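Local coordinates for virulence associated protein VAPB (Rhodococcus equi, PDB 4CV7), which is a plasmid-encoded virulence-associated protein of unknown molecular function, whose barrel domain consists of two Greek-key motifs, at residues Leu55-Leu58 and Tyr59-Val63. Residues are numbered along the deposited sequence; the frame is centred on the assembly and turned at random.
Sequences LQRL and YKDTV
Leu58 and Thr62 lie side by side near the end of the short helix 55-61 and pack tightly. Leu58 O accepts two hydrogen bonds, from Thr62 N at 3.1 Å and from Thr62 OG1 at 2.7 Å. The donors reach it from opposite faces of the carbonyl plane. The hydroxyl stands beside its own backbone N (chi1 -63°) and thus turns back toward that carbonyl. This buried polar group is satisfied within the last turn, just where the chain leaves helical geometry. Leu58 CD1 also rests against Thr62 OG1, 3.4 Å away.

One turn earlier, Leu55 CD1 sits over one face of the Tyr59 ring. Leu55 CD1 lies 3.9 Å from the centroid of the Tyr59 ring, a CH-pi contact. Leu58 CD2 meets the same ring obliquely at CE1. The Tyr59 hydroxyl is hydrogen-bonded to Pro26 O, which helps fix the ring.

The other side of the helix is polar and looser. Arg57 and Asp61 have opposite charges but do not form a salt bridge. Arg57 NE and Asp61 OD2 stay 4.1 Å apart, with guanidinium and carboxylate planes 77° apart. A water joins them, accepting from NE at the guanidinium edge and donating to OD2. In one of its two conformers, Lys60 places NZ 2.7 Å from Asp61 OD1, on the syn lone pair, a salt bridge between adjacent residues.

The helix links strands 42-52 and 64-68 at one end of the eight-stranded antiparallel barrel. Leu58 and Thr62 pack on Leu86 of strand 85-91 and Trp107 of strand 100-108. Tyr59 reaches Met29 of strand 29-37.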
loop_
_atom_site.group_PDB
_atom_site.type_symbol
_atom_site.label_atom_id
_atom_site.label_comp_id
_atom_site.label_asym_id
_atom_site.label_seq_id
_atom_site.Cartn_x
_atom_site.Cartn_y
_atom_site.Cartn_z
ATOM N N LEU A 55 8.467 -10.359 -6.872
ATOM C CA LEU A 55 7.074 -9.966 -7.099
ATOM C C LEU A 55 6.100 -11.058 -6.715
ATOM O O LEU A 55 5.114 -10.802 -6.045
ATOM C CB LEU A 55 6.943 -9.490 -8.573
ATOM C CG LEU A 55 5.527 -8.914 -8.870
ATOM C CD1 LEU A 55 5.266 -7.592 -8.179
ATOM C CD2 LEU A 55 5.311 -8.757 -10.370
ATOM N N GLN A 56 6.391 -12.279 -7.150
ATOM C CA GLN A 56 5.494 -13.344 -6.846
ATOM C C GLN A 56 5.394 -13.609 -5.354
ATOM O O GLN A 56 4.313 -13.838 -4.861
ATOM C CB GLN A 56 5.881 -14.612 -7.603
ATOM C CG GLN A 56 5.007 -15.805 -7.486
ATOM C CD GLN A 56 5.173 -16.639 -6.236
ATOM O OE1 GLN A 56 6.242 -16.622 -5.596
ATOM N NE2 GLN A 56 4.167 -17.530 -5.966
ATOM N N ARG A 57 6.495 -13.486 -4.628
ATOM C CA ARG A 57 6.486 -13.658 -3.190
ATOM C C ARG A 57 5.674 -12.521 -2.522
ATOM O O ARG A 57 4.966 -12.759 -1.521
ATOM C CB ARG A 57 7.896 -13.747 -2.665
ATOM C CG ARG A 57 7.957 -14.080 -1.177
ATOM C CD ARG A 57 9.359 -14.178 -0.711
ATOM N NE ARG A 57 9.451 -14.673 0.638
ATOM C CZ ARG A 57 10.554 -15.131 1.194
ATOM N NH1 ARG A 57 11.640 -15.237 0.525
ATOM N NH2 ARG A 57 10.431 -15.603 2.441
ATOM N N LEU A 58 5.833 -11.293 -3.044
ATOM C CA LEU A 58 5.078 -10.167 -2.530
ATOM C C LEU A 58 3.587 -10.480 -2.621
ATOM O O LEU A 58 2.825 -10.369 -1.659
ATOM C CB LEU A 58 5.417 -8.917 -3.294
ATOM C CG LEU A 58 4.515 -7.689 -3.010
ATOM C CD1 LEU A 58 4.865 -7.057 -1.680
ATOM C CD2 LEU A 58 4.724 -6.694 -4.159
ATOM N N TYR A 59 3.172 -10.965 -3.793
ATOM C CA TYR A 59 1.787 -11.207 -4.001
ATOM C C TYR A 59 1.280 -12.392 -3.192
ATOM O O TYR A 59 0.150 -12.358 -2.742
ATOM C CB TYR A 59 1.563 -11.432 -5.502
ATOM C CG TYR A 59 1.708 -10.165 -6.365
ATOM C CD1 TYR A 59 1.688 -8.907 -5.835
ATOM C CD2 TYR A 59 1.805 -10.295 -7.761
ATOM C CE1 TYR A 59 1.729 -7.793 -6.648
ATOM C CE2 TYR A 59 1.847 -9.178 -8.587
ATOM C CZ TYR A 59 1.762 -7.955 -8.006
ATOM O OH TYR A 59 1.722 -6.796 -8.787
ATOM N N LYS A 60 2.071 -13.427 -3.063
ATOM C CA LYS A 60 1.616 -14.565 -2.278
ATOM C C LYS A 60 1.580 -14.293 -0.790
ATOM O O LYS A 60 0.651 -14.745 -0.108
ATOM C CB LYS A 60 2.430 -15.787 -2.430
ATOM C CG LYS A 60 1.697 -17.013 -1.912
ATOM C CD LYS A 60 2.610 -18.105 -1.687
ATOM C CE LYS A 60 2.186 -19.042 -0.596
ATOM N NZ LYS A 60 3.202 -18.909 0.469
ATOM N N ASP A 61 2.613 -13.640 -0.252
ATOM C CA ASP A 61 2.855 -13.660 1.194
ATOM C C ASP A 61 2.456 -12.407 1.914
ATOM O O ASP A 61 2.512 -12.381 3.135
ATOM C CB ASP A 61 4.280 -14.071 1.488
ATOM C CG ASP A 61 4.489 -15.544 1.368
ATOM O OD1 ASP A 61 3.580 -16.320 1.223
ATOM O OD2 ASP A 61 5.673 -15.946 1.463
ATOM N N THR A 62 2.160 -11.326 1.232
ATOM C CA THR A 62 1.740 -10.116 1.926
ATOM C C THR A 62 0.487 -10.426 2.745
ATOM O O THR A 62 -0.523 -10.900 2.251
ATOM C CB THR A 62 1.390 -8.938 1.033
ATOM O OG1 THR A 62 2.544 -8.529 0.310
ATOM C CG2 THR A 62 0.845 -7.729 1.841
ATOM N N VAL A 63 0.534 -10.096 4.050
ATOM C CA VAL A 63 -0.611 -10.065 4.956
ATOM C C VAL A 63 -0.862 -8.761 5.621
ATOM O O VAL A 63 -1.946 -8.529 6.195
ATOM C CB VAL A 63 -0.584 -11.236 6.003
ATOM C CG1 VAL A 63 -0.481 -12.605 5.334
ATOM C CG2 VAL A 63 0.523 -11.015 7.062
HETATM O O HOH W 1 7.736 -14.667 2.974
#